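Local atomic coordinates of alpha-n-acetylglucosaminidase family protein (Clostridium perfringens, PDB entry 4A41), a protein that probably hydrolyses terminal alpha-N-acetylglucosamine from glycans and binds galactose through its family 32 carbohydrate-binding module. Residues 35-40 / 44-49; 100-105 / 128-133; 106-109 / 113-116. One frame throughout, in Å; residues are numbered along the deposited sequence.

Interaction 1. Residues 35-40 / 44-49. With CA (calcium ion), chain B; GAL (beta-D-galactopyranose), chain C.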
loop_
_atom_site.group_PDB
_atom_site.type_symbol
_atom_site.label_atom_id
_atom_site.label_comp_id
_atom_site.label_asym_id
_atom_site.label_seq_id
_atom_site.Cartn_x
_atom_site.Cartn_y
_atom_site.Cartn_z
ATOM N N THR A 35 8.037 -4.182 4.140
ATOM C CA THR A 35 8.658 -5.265 4.912
ATOM C C THR A 35 9.177 -6.377 4.012
ATOM O O THR A 35 10.064 -7.153 4.409
ATOM C CB THR A 35 7.699 -5.811 5.953
ATOM O OG1 THR A 35 6.492 -6.259 5.332
ATOM C CG2 THR A 35 7.413 -4.721 7.058
ATOM N N SER A 36 8.607 -6.478 2.818
ATOM C CA SER A 36 9.017 -7.488 1.855
ATOM C C SER A 36 8.769 -6.877 0.492
ATOM O O SER A 36 7.735 -6.281 0.284
ATOM C CB SER A 36 8.134 -8.715 2.043
ATOM O OG SER A 36 8.422 -9.749 1.129
ATOM N N GLU A 37 9.728 -7.020 -0.417
ATOM C CA GLU A 37 9.521 -6.628 -1.801
ATOM C C GLU A 37 10.273 -7.586 -2.715
ATOM O O GLU A 37 11.423 -7.959 -2.455
ATOM C CB GLU A 37 9.934 -5.160 -2.054
ATOM C CG GLU A 37 11.471 -4.941 -1.971
ATOM C CD GLU A 37 11.943 -3.494 -2.161
ATOM O OE1 GLU A 37 11.115 -2.573 -2.294
ATOM O OE2 GLU A 37 13.200 -3.279 -2.148
ATOM N N HIS A 38 9.620 -7.985 -3.791
ATOM C CA HIS A 38 10.303 -8.760 -4.820
ATOM C C HIS A 38 11.233 -7.862 -5.641
ATOM O O HIS A 38 10.934 -6.676 -5.920
ATOM C CB HIS A 38 9.254 -9.451 -5.695
ATOM C CG HIS A 38 9.786 -10.633 -6.427
ATOM N ND1 HIS A 38 9.978 -11.850 -5.813
ATOM C CD2 HIS A 38 10.190 -10.782 -7.713
ATOM C CE1 HIS A 38 10.475 -12.707 -6.695
ATOM N NE2 HIS A 38 10.619 -12.081 -7.849
ATOM N N PRO A 39 12.383 -8.408 -6.064
ATOM C CA PRO A 39 13.294 -7.555 -6.837
ATOM C C PRO A 39 12.688 -7.119 -8.175
ATOM O O PRO A 39 11.609 -7.610 -8.569
ATOM C CB PRO A 39 14.543 -8.450 -7.052
ATOM C CG PRO A 39 14.100 -9.842 -6.736
ATOM C CD PRO A 39 12.977 -9.715 -5.723
ATOM N N ASP A 40 13.344 -6.185 -8.847
ATOM C CA ASP A 40 12.844 -5.654 -10.101
ATOM C C ASP A 40 12.990 -6.675 -11.246
ATOM O O ASP A 40 14.063 -6.816 -11.845
ATOM C CB ASP A 40 13.580 -4.370 -10.467
ATOM C CG ASP A 40 13.060 -3.749 -11.761
ATOM O OD1 ASP A 40 12.016 -4.204 -12.327
ATOM O OD2 ASP A 40 13.701 -2.778 -12.194
ATOM N N GLU A 44 7.356 -5.419 -11.483
ATOM C CA GLU A 44 7.216 -5.759 -10.072
ATOM C C GLU A 44 8.654 -6.074 -9.583
ATOM O O GLU A 44 9.521 -6.319 -10.420
ATOM C CB GLU A 44 6.256 -6.978 -9.887
ATOM C CG GLU A 44 6.842 -8.323 -10.307
ATOM C CD GLU A 44 5.834 -9.468 -10.279
ATOM O OE1 GLU A 44 4.638 -9.228 -10.516
ATOM O OE2 GLU A 44 6.251 -10.616 -10.047
ATOM N N GLY A 45 8.925 -6.100 -8.277
ATOM C CA GLY A 45 7.930 -5.873 -7.240
ATOM C C GLY A 45 8.413 -4.874 -6.204
ATOM O O GLY A 45 7.959 -4.928 -5.060
ATOM N N LEU A 46 9.317 -3.973 -6.602
ATOM C CA LEU A 46 9.860 -2.977 -5.666
ATOM C C LEU A 46 8.756 -2.112 -5.073
ATOM O O LEU A 46 7.812 -1.754 -5.772
ATOM C CB LEU A 46 10.855 -2.065 -6.360
ATOM C CG LEU A 46 12.069 -2.804 -6.917
ATOM C CD1 LEU A 46 12.994 -1.761 -7.590
ATOM C CD2 LEU A 46 12.819 -3.594 -5.843
ATOM N N ALA A 47 8.857 -1.795 -3.782
ATOM C CA ALA A 47 7.894 -0.888 -3.126
ATOM C C ALA A 47 7.649 0.431 -3.866
ATOM O O ALA A 47 6.491 0.917 -3.961
ATOM C CB ALA A 47 8.346 -0.594 -1.711
ATOM N N LYS A 48 8.713 0.994 -4.419
ATOM C CA LYS A 48 8.558 2.262 -5.130
ATOM C C LYS A 48 7.628 2.194 -6.347
ATOM O O LYS A 48 7.076 3.215 -6.794
ATOM C CB LYS A 48 9.917 2.829 -5.520
ATOM C CG LYS A 48 10.640 2.100 -6.638
ATOM C CD LYS A 48 11.980 2.794 -6.883
ATOM C CE LYS A 48 12.707 2.163 -8.046
ATOM N NZ LYS A 48 13.920 2.999 -8.394
ATOM N N PHE A 49 7.420 0.978 -6.850
ATOM C CA PHE A 49 6.478 0.809 -7.943
ATOM C C PHE A 49 5.034 1.095 -7.531
ATOM O O PHE A 49 4.185 1.281 -8.372
ATOM C CB PHE A 49 6.542 -0.609 -8.522
ATOM C CG PHE A 49 7.822 -0.921 -9.247
ATOM C CD1 PHE A 49 8.669 0.093 -9.712
ATOM C CD2 PHE A 49 8.192 -2.234 -9.448
ATOM C CE1 PHE A 49 9.859 -0.233 -10.390
ATOM C CE2 PHE A 49 9.378 -2.555 -10.147
ATOM C CZ PHE A 49 10.181 -1.557 -10.609
HETATM CA CA CA B . 2.711 1.549 -10.147
HETATM C C1 GAL C . 3.071 -14.943 -11.201
HETATM C C2 GAL C . 2.595 -13.502 -11.207
HETATM C C3 GAL C . 3.565 -12.688 -10.340
HETATM C C4 GAL C . 3.676 -13.319 -8.958
HETATM C C5 GAL C . 4.091 -14.787 -9.098
HETATM C C6 GAL C . 4.213 -15.477 -7.741
HETATM O O1 GAL C . 2.136 -15.696 -11.923
HETATM O O2 GAL C . 2.512 -12.985 -12.534
HETATM O O3 GAL C . 3.092 -11.347 -10.308
HETATM O O4 GAL C . 2.399 -13.225 -8.292
HETATM O O5 GAL C . 3.084 -15.417 -9.866
HETATM O O6 GAL C . 4.739 -16.798 -7.871
HETATM O O HOH W 1 11.483 0.140 -3.532
#
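Glu37 OE1 is gripped from two directions: the backbone N of Ala47 donates to it at 2.8 Å, nearly straight at 169°, and water 1 donates a second hydrogen bond while accepting one from Lys48 N. The amide arrives on the anti side of the carboxylate, tilted out of its plane. With CG set between its own backbone N and carbonyl carbon (chi1 69°) and the rest of the chain extended, Glu37 reaches across to the amide of Ala47, the first residue of the 3-10 segment 47-49. Leu46 crosses this arm obliquely, its CD2 lying 3.6 Å from His38 O and 3.7 Å from Glu37 OE2, while its CD1 packs on the CB of Asp40. The Asp40 carboxylate, whose OD1 is hydrogen-bonded to Gly42, meets the rim of the Phe49 ring, OD1 3.7 Å from CZ, with the two planes 80° apart; the CB of Leu46 sits over the centre of one face of that ring. In the backbone, Gly45 N bonds Pro39 O at 3.1 Å and, weakly, His38 O. The peptide before Gly45 is cis. Glu44 OE1 accepts from galactose O3 at 2.6 Å, and its OE2 is held by Tyr63. Phe49 O binds calcium at 2.3 Å, alongside Asp52, Lys54, Thr57, Ala155 and Glu156. The bonds to Glu37, Pro39 and His38 probably steady a short piece of chain whose Glu44 binds galactose and whose Phe49 binds calcium.

Interaction 2. Residues 100-105 / 128-133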
loop_
_atom_site.group_PDB
_atom_site.type_symbol
_atom_site.label_atom_id
_atom_site.label_comp_id
_atom_site.label_asym_id
_atom_site.label_seq_id
_atom_site.Cartn_x
_atom_site.Cartn_y
_atom_site.Cartn_z
ATOM N N THR A 100 -7.067 -8.686 0.374
ATOM C CA THR A 100 -8.478 -8.941 0.710
ATOM C C THR A 100 -8.789 -8.751 2.186
ATOM O O THR A 100 -9.957 -8.691 2.566
ATOM C CB THR A 100 -8.906 -10.341 0.274
ATOM O OG1 THR A 100 -8.001 -11.280 0.848
ATOM C CG2 THR A 100 -8.883 -10.443 -1.278
ATOM N N LYS A 101 -7.756 -8.655 3.017
ATOM C CA LYS A 101 -7.968 -8.283 4.417
ATOM C C LYS A 101 -6.817 -7.350 4.801
ATOM O O LYS A 101 -5.643 -7.677 4.622
ATOM C CB LYS A 101 -7.987 -9.522 5.323
ATOM C CG LYS A 101 -8.418 -9.193 6.755
ATOM C CD LYS A 101 -8.381 -10.425 7.658
ATOM C CE LYS A 101 -9.157 -10.093 8.929
ATOM N NZ LYS A 101 -9.308 -11.216 9.903
ATOM N N TYR A 102 -7.166 -6.170 5.315
ATOM C CA TYR A 102 -6.172 -5.091 5.479
ATOM C C TYR A 102 -6.336 -4.386 6.819
ATOM O O TYR A 102 -7.403 -4.460 7.465
ATOM C CB TYR A 102 -6.333 -4.025 4.368
ATOM C CG TYR A 102 -7.646 -3.296 4.507
ATOM C CD1 TYR A 102 -7.792 -2.164 5.341
ATOM C CD2 TYR A 102 -8.773 -3.777 3.857
ATOM C CE1 TYR A 102 -9.062 -1.551 5.488
ATOM C CE2 TYR A 102 -10.009 -3.168 3.993
ATOM C CZ TYR A 102 -10.154 -2.071 4.796
ATOM O OH TYR A 102 -11.427 -1.508 4.882
ATOM N N GLU A 103 -5.267 -3.687 7.207
ATOM C CA GLU A 103 -5.333 -2.597 8.195
ATOM C C GLU A 103 -4.615 -1.413 7.573
ATOM O O GLU A 103 -3.654 -1.596 6.788
ATOM C CB GLU A 103 -4.665 -3.000 9.505
ATOM C CG GLU A 103 -5.286 -4.239 10.087
ATOM C CD GLU A 103 -4.825 -4.552 11.493
ATOM O OE1 GLU A 103 -3.929 -3.867 12.057
ATOM O OE2 GLU A 103 -5.359 -5.541 12.036
ATOM N N LEU A 104 -5.054 -0.214 7.927
ATOM C CA LEU A 104 -4.337 1.016 7.588
ATOM C C LEU A 104 -3.883 1.649 8.889
ATOM O O LEU A 104 -4.696 1.827 9.810
ATOM C CB LEU A 104 -5.239 1.955 6.790
ATOM C CG LEU A 104 -4.453 3.092 6.135
ATOM C CD1 LEU A 104 -3.663 2.646 4.894
ATOM C CD2 LEU A 104 -5.384 4.225 5.777
ATOM N N HIS A 105 -2.595 1.935 8.975
ATOM C CA HIS A 105 -1.990 2.566 10.162
ATOM C C HIS A 105 -1.325 3.882 9.774
ATOM O O HIS A 105 -0.938 4.071 8.622
ATOM C CB HIS A 105 -0.895 1.681 10.813
ATOM C CG HIS A 105 -1.338 0.297 11.214
ATOM N ND1 HIS A 105 -0.457 -0.620 11.753
ATOM C CD2 HIS A 105 -2.542 -0.329 11.159
ATOM C CE1 HIS A 105 -1.097 -1.755 11.999
ATOM N NE2 HIS A 105 -2.362 -1.608 11.646
ATOM N N LYS A 128 -10.006 0.426 -4.503
ATOM C CA LYS A 128 -10.550 0.313 -3.154
ATOM C C LYS A 128 -10.257 1.623 -2.431
ATOM O O LYS A 128 -9.096 2.066 -2.336
ATOM C CB LYS A 128 -9.944 -0.871 -2.373
ATOM C CG LYS A 128 -10.027 -2.263 -3.046
ATOM C CD LYS A 128 -11.469 -2.572 -3.547
ATOM C CE LYS A 128 -11.602 -4.059 -3.971
ATOM N NZ LYS A 128 -10.606 -4.437 -5.063
ATOM N N THR A 129 -11.311 2.238 -1.889
ATOM C CA THR A 129 -11.168 3.537 -1.239
ATOM C C THR A 129 -11.504 3.466 0.243
ATOM O O THR A 129 -12.541 2.891 0.642
ATOM C CB THR A 129 -12.101 4.564 -1.927
ATOM O OG1 THR A 129 -11.737 4.673 -3.305
ATOM C CG2 THR A 129 -12.033 5.933 -1.266
ATOM N N LEU A 130 -10.630 4.063 1.041
ATOM C CA LEU A 130 -10.864 4.224 2.494
ATOM C C LEU A 130 -11.049 5.683 2.794
ATOM O O LEU A 130 -10.299 6.528 2.322
ATOM C CB LEU A 130 -9.701 3.673 3.321
ATOM C CG LEU A 130 -9.325 2.205 3.056
ATOM C CD1 LEU A 130 -8.040 1.843 3.761
ATOM C CD2 LEU A 130 -10.467 1.283 3.473
ATOM N N LYS A 131 -12.081 5.986 3.585
ATOM C CA LYS A 131 -12.323 7.364 4.049
ATOM C C LYS A 131 -12.430 7.299 5.544
ATOM O O LYS A 131 -13.116 6.430 6.084
ATOM C CB LYS A 131 -13.625 7.905 3.475
ATOM C CG LYS A 131 -13.557 8.037 1.976
ATOM C CD LYS A 131 -14.935 8.274 1.411
ATOM C CE LYS A 131 -14.809 8.674 -0.048
ATOM N NZ LYS A 131 -16.116 9.187 -0.573
ATOM N N PHE A 132 -11.741 8.191 6.235
ATOM C CA PHE A 132 -11.657 8.061 7.693
ATOM C C PHE A 132 -11.556 9.434 8.349
ATOM O O PHE A 132 -11.277 10.416 7.682
ATOM C CB PHE A 132 -10.435 7.194 8.083
ATOM C CG PHE A 132 -9.235 7.430 7.203
ATOM C CD1 PHE A 132 -8.404 8.539 7.400
ATOM C CD2 PHE A 132 -8.967 6.556 6.148
ATOM C CE1 PHE A 132 -7.311 8.771 6.557
ATOM C CE2 PHE A 132 -7.880 6.781 5.294
ATOM C CZ PHE A 132 -7.046 7.867 5.493
ATOM N N ASN A 133 -11.791 9.468 9.665
ATOM C CA ASN A 133 -11.574 10.667 10.492
ATOM C C ASN A 133 -10.261 11.358 10.137
ATOM O O ASN A 133 -9.205 10.713 10.097
ATOM C CB ASN A 133 -11.453 10.243 11.958
ATOM C CG ASN A 133 -12.748 9.684 12.522
ATOM O OD1 ASN A 133 -13.847 9.942 11.993
ATOM N ND2 ASN A 133 -12.631 8.942 13.617
#
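Two rings flank the contact, those of Tyr102 and Phe132, and each is approached obliquely by a leucine methyl from the opposing strand. Leu130 CD2 comes up to the phenol end of Tyr102, 3.6 Å from CZ and 3.3 Å from OH, while its other methyl, CD1, reaches CE1 at 3.9 Å; the two side chains run antiparallel, side by side. The Tyr102 ring also stacks with Trp121. At the other end, Leu104 crosses Phe132 at about a right angle, and its CD2 touches CE2 at 3.6 Å. Between the rings the leucines meet, Leu104 CD2 to Leu130 CD1, at 4.1 Å. Setting CG anti to the backbone N (chi1 -167°) lets Leu104 bring CD2 to both Phe132 and Leu130. Strands 102-105 and 128-133 belong to different sheets, and their axes pass 10.4 Å apart at 45°, the spacing expected of sheets packed face to face in a beta-sandwich such as this F5/8 type C domain. Phe86 and Val140 add further apolar groups around Leu104. The chemistry is that of a hydrophobic core: methyls packed on the phenol end of Tyr102 and the ring of Phe132 join the two sheets by dispersion and the exclusion of water.

Interaction 3. Residues 106-109 / 113-116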
loop_
_atom_site.group_PDB
_atom_site.type_symbol
_atom_site.label_atom_id
_atom_site.label_comp_id
_atom_site.label_asym_id
_atom_site.label_seq_id
_atom_site.Cartn_x
_atom_site.Cartn_y
_atom_site.Cartn_z
ATOM N N VAL A 106 -1.153 4.785 10.750
ATOM C CA VAL A 106 -0.421 6.028 10.511
ATOM C C VAL A 106 0.639 6.231 11.600
ATOM O O VAL A 106 0.561 5.632 12.690
ATOM C CB VAL A 106 -1.349 7.281 10.457
ATOM C CG1 VAL A 106 -2.371 7.154 9.358
ATOM C CG2 VAL A 106 -2.034 7.463 11.782
ATOM N N SER A 107 1.634 7.057 11.306
ATOM C CA SER A 107 2.668 7.412 12.284
ATOM C C SER A 107 2.990 8.874 12.089
ATOM O O SER A 107 2.824 9.406 10.990
ATOM C CB SER A 107 3.946 6.587 12.073
ATOM O OG SER A 107 4.966 6.948 13.016
ATOM N N GLU A 108 3.445 9.523 13.154
ATOM C CA GLU A 108 3.993 10.872 13.068
ATOM C C GLU A 108 5.494 10.877 13.379
ATOM O O GLU A 108 6.113 11.945 13.470
ATOM C CB GLU A 108 3.227 11.807 14.015
ATOM C CG GLU A 108 1.834 12.055 13.530
ATOM C CD GLU A 108 1.030 12.817 14.541
ATOM O OE1 GLU A 108 1.163 14.062 14.559
ATOM O OE2 GLU A 108 0.286 12.160 15.315
ATOM N N ASP A 109 6.090 9.700 13.548
ATOM C CA ASP A 109 7.539 9.654 13.768
ATOM C C ASP A 109 8.284 8.625 12.919
ATOM O O ASP A 109 9.515 8.572 12.940
ATOM C CB ASP A 109 7.880 9.520 15.270
ATOM C CG ASP A 109 7.406 8.217 15.881
ATOM O OD1 ASP A 109 7.024 7.264 15.154
ATOM O OD2 ASP A 109 7.429 8.127 17.138
ATOM N N PHE A 113 3.334 3.334 15.227
ATOM C CA PHE A 113 2.132 3.377 14.361
ATOM C C PHE A 113 0.842 3.182 15.152
ATOM O O PHE A 113 0.848 2.552 16.211
ATOM C CB PHE A 113 2.244 2.342 13.212
ATOM C CG PHE A 113 3.180 2.775 12.104
ATOM C CD1 PHE A 113 4.567 2.660 12.235
ATOM C CD2 PHE A 113 2.671 3.351 10.946
ATOM C CE1 PHE A 113 5.429 3.103 11.228
ATOM C CE2 PHE A 113 3.509 3.775 9.939
ATOM C CZ PHE A 113 4.884 3.685 10.073
ATOM N N ARG A 114 -0.262 3.703 14.627
ATOM C CA ARG A 114 -1.578 3.533 15.223
ATOM C C ARG A 114 -2.579 3.170 14.134
ATOM O O ARG A 114 -2.476 3.683 13.001
ATOM C CB ARG A 114 -2.012 4.797 15.991
ATOM C CG ARG A 114 -2.283 6.042 15.147
ATOM C CD ARG A 114 -2.560 7.295 16.005
ATOM N NE ARG A 114 -2.895 8.460 15.163
ATOM C CZ ARG A 114 -2.026 9.398 14.777
ATOM N NH1 ARG A 114 -0.740 9.332 15.127
ATOM N NH2 ARG A 114 -2.436 10.396 14.019
ATOM N N LYS A 115 -3.477 2.244 14.453
ATOM C CA LYS A 115 -4.469 1.771 13.508
ATOM C C LYS A 115 -5.592 2.774 13.331
ATOM O O LYS A 115 -6.221 3.229 14.308
ATOM C CB LYS A 115 -5.001 0.397 13.921
ATOM C CG LYS A 115 -6.055 -0.188 12.986
ATOM C CD LYS A 115 -6.461 -1.638 13.380
ATOM C CE LYS A 115 -7.126 -1.665 14.752
ATOM N NZ LYS A 115 -7.346 -3.099 15.152
ATOM N N ILE A 116 -5.880 3.103 12.074
ATOM C CA ILE A 116 -7.034 3.954 11.752
ATOM C C ILE A 116 -8.166 3.331 10.915
ATOM O O ILE A 116 -9.263 3.898 10.826
ATOM C CB ILE A 116 -6.590 5.317 11.118
ATOM C CG1 ILE A 116 -5.927 5.108 9.741
ATOM C CG2 ILE A 116 -5.678 6.044 12.098
ATOM C CD1 ILE A 116 -5.807 6.429 8.902
#
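Val106 presents its two methyls to two different side chains of strand 113-116. CG2 lies over the centre of one face of the Arg114 guanidinium, 3.6 Å from CZ, and CG1 meets Ile116 CD1 at 3.5 Å, with the valine and isoleucine crossing at about a right angle. Arg114 folds back over the valine because its CG stands between backbone N and carbonyl carbon (chi1 67°), with the chain then extended to NE. Its NH1 makes a salt bridge to Glu108 OE2 at 3.0 Å, meeting the anti lone pair but tilted 29° from the guanidinium plane; carboxylate and guanidinium lie 70° apart. NH2 has partners of its own in Lys136 O and Thr135 OG1. On the opposite face of the hairpin, Ser107 CB sits over the Phe113 ring in a CH-pi contact, 3.5 Å from the ring centroid. In the backbone, Val106 and Arg114 form a hydrogen-bonded antiparallel pair: Val106 N to Arg114 O is 2.8 Å and Arg114 N to Val106 O is 2.9 Å. Backbone bonds thus set the hairpin's register, while the arginine lays one face on the valine and turns its charge to Glu108 and the chain at 135-136.

In the fold
Interaction 2 is buried between the two sheets and essentially apolar, whereas interactions 1 and 3 lie partly at the surface and mix backbone bonds with charged groups. Interactions 2 and 3 share strand 102-107, and interaction 3 is nested within the loop that interaction 2 closes: one pairs this strand with its neighbour 113-120 in the same sheet, the other packs it on the facing sheet. They touch directly, Ile116 CD1 lying 3.6 Å from Phe132 CE1. Interaction 1 lies apart from them, its centre about 21 Å from that of interaction 2 and on the other side of the chain's centre. It shapes a loop without regular strands, and of the three it alone reaches galactose and calcium.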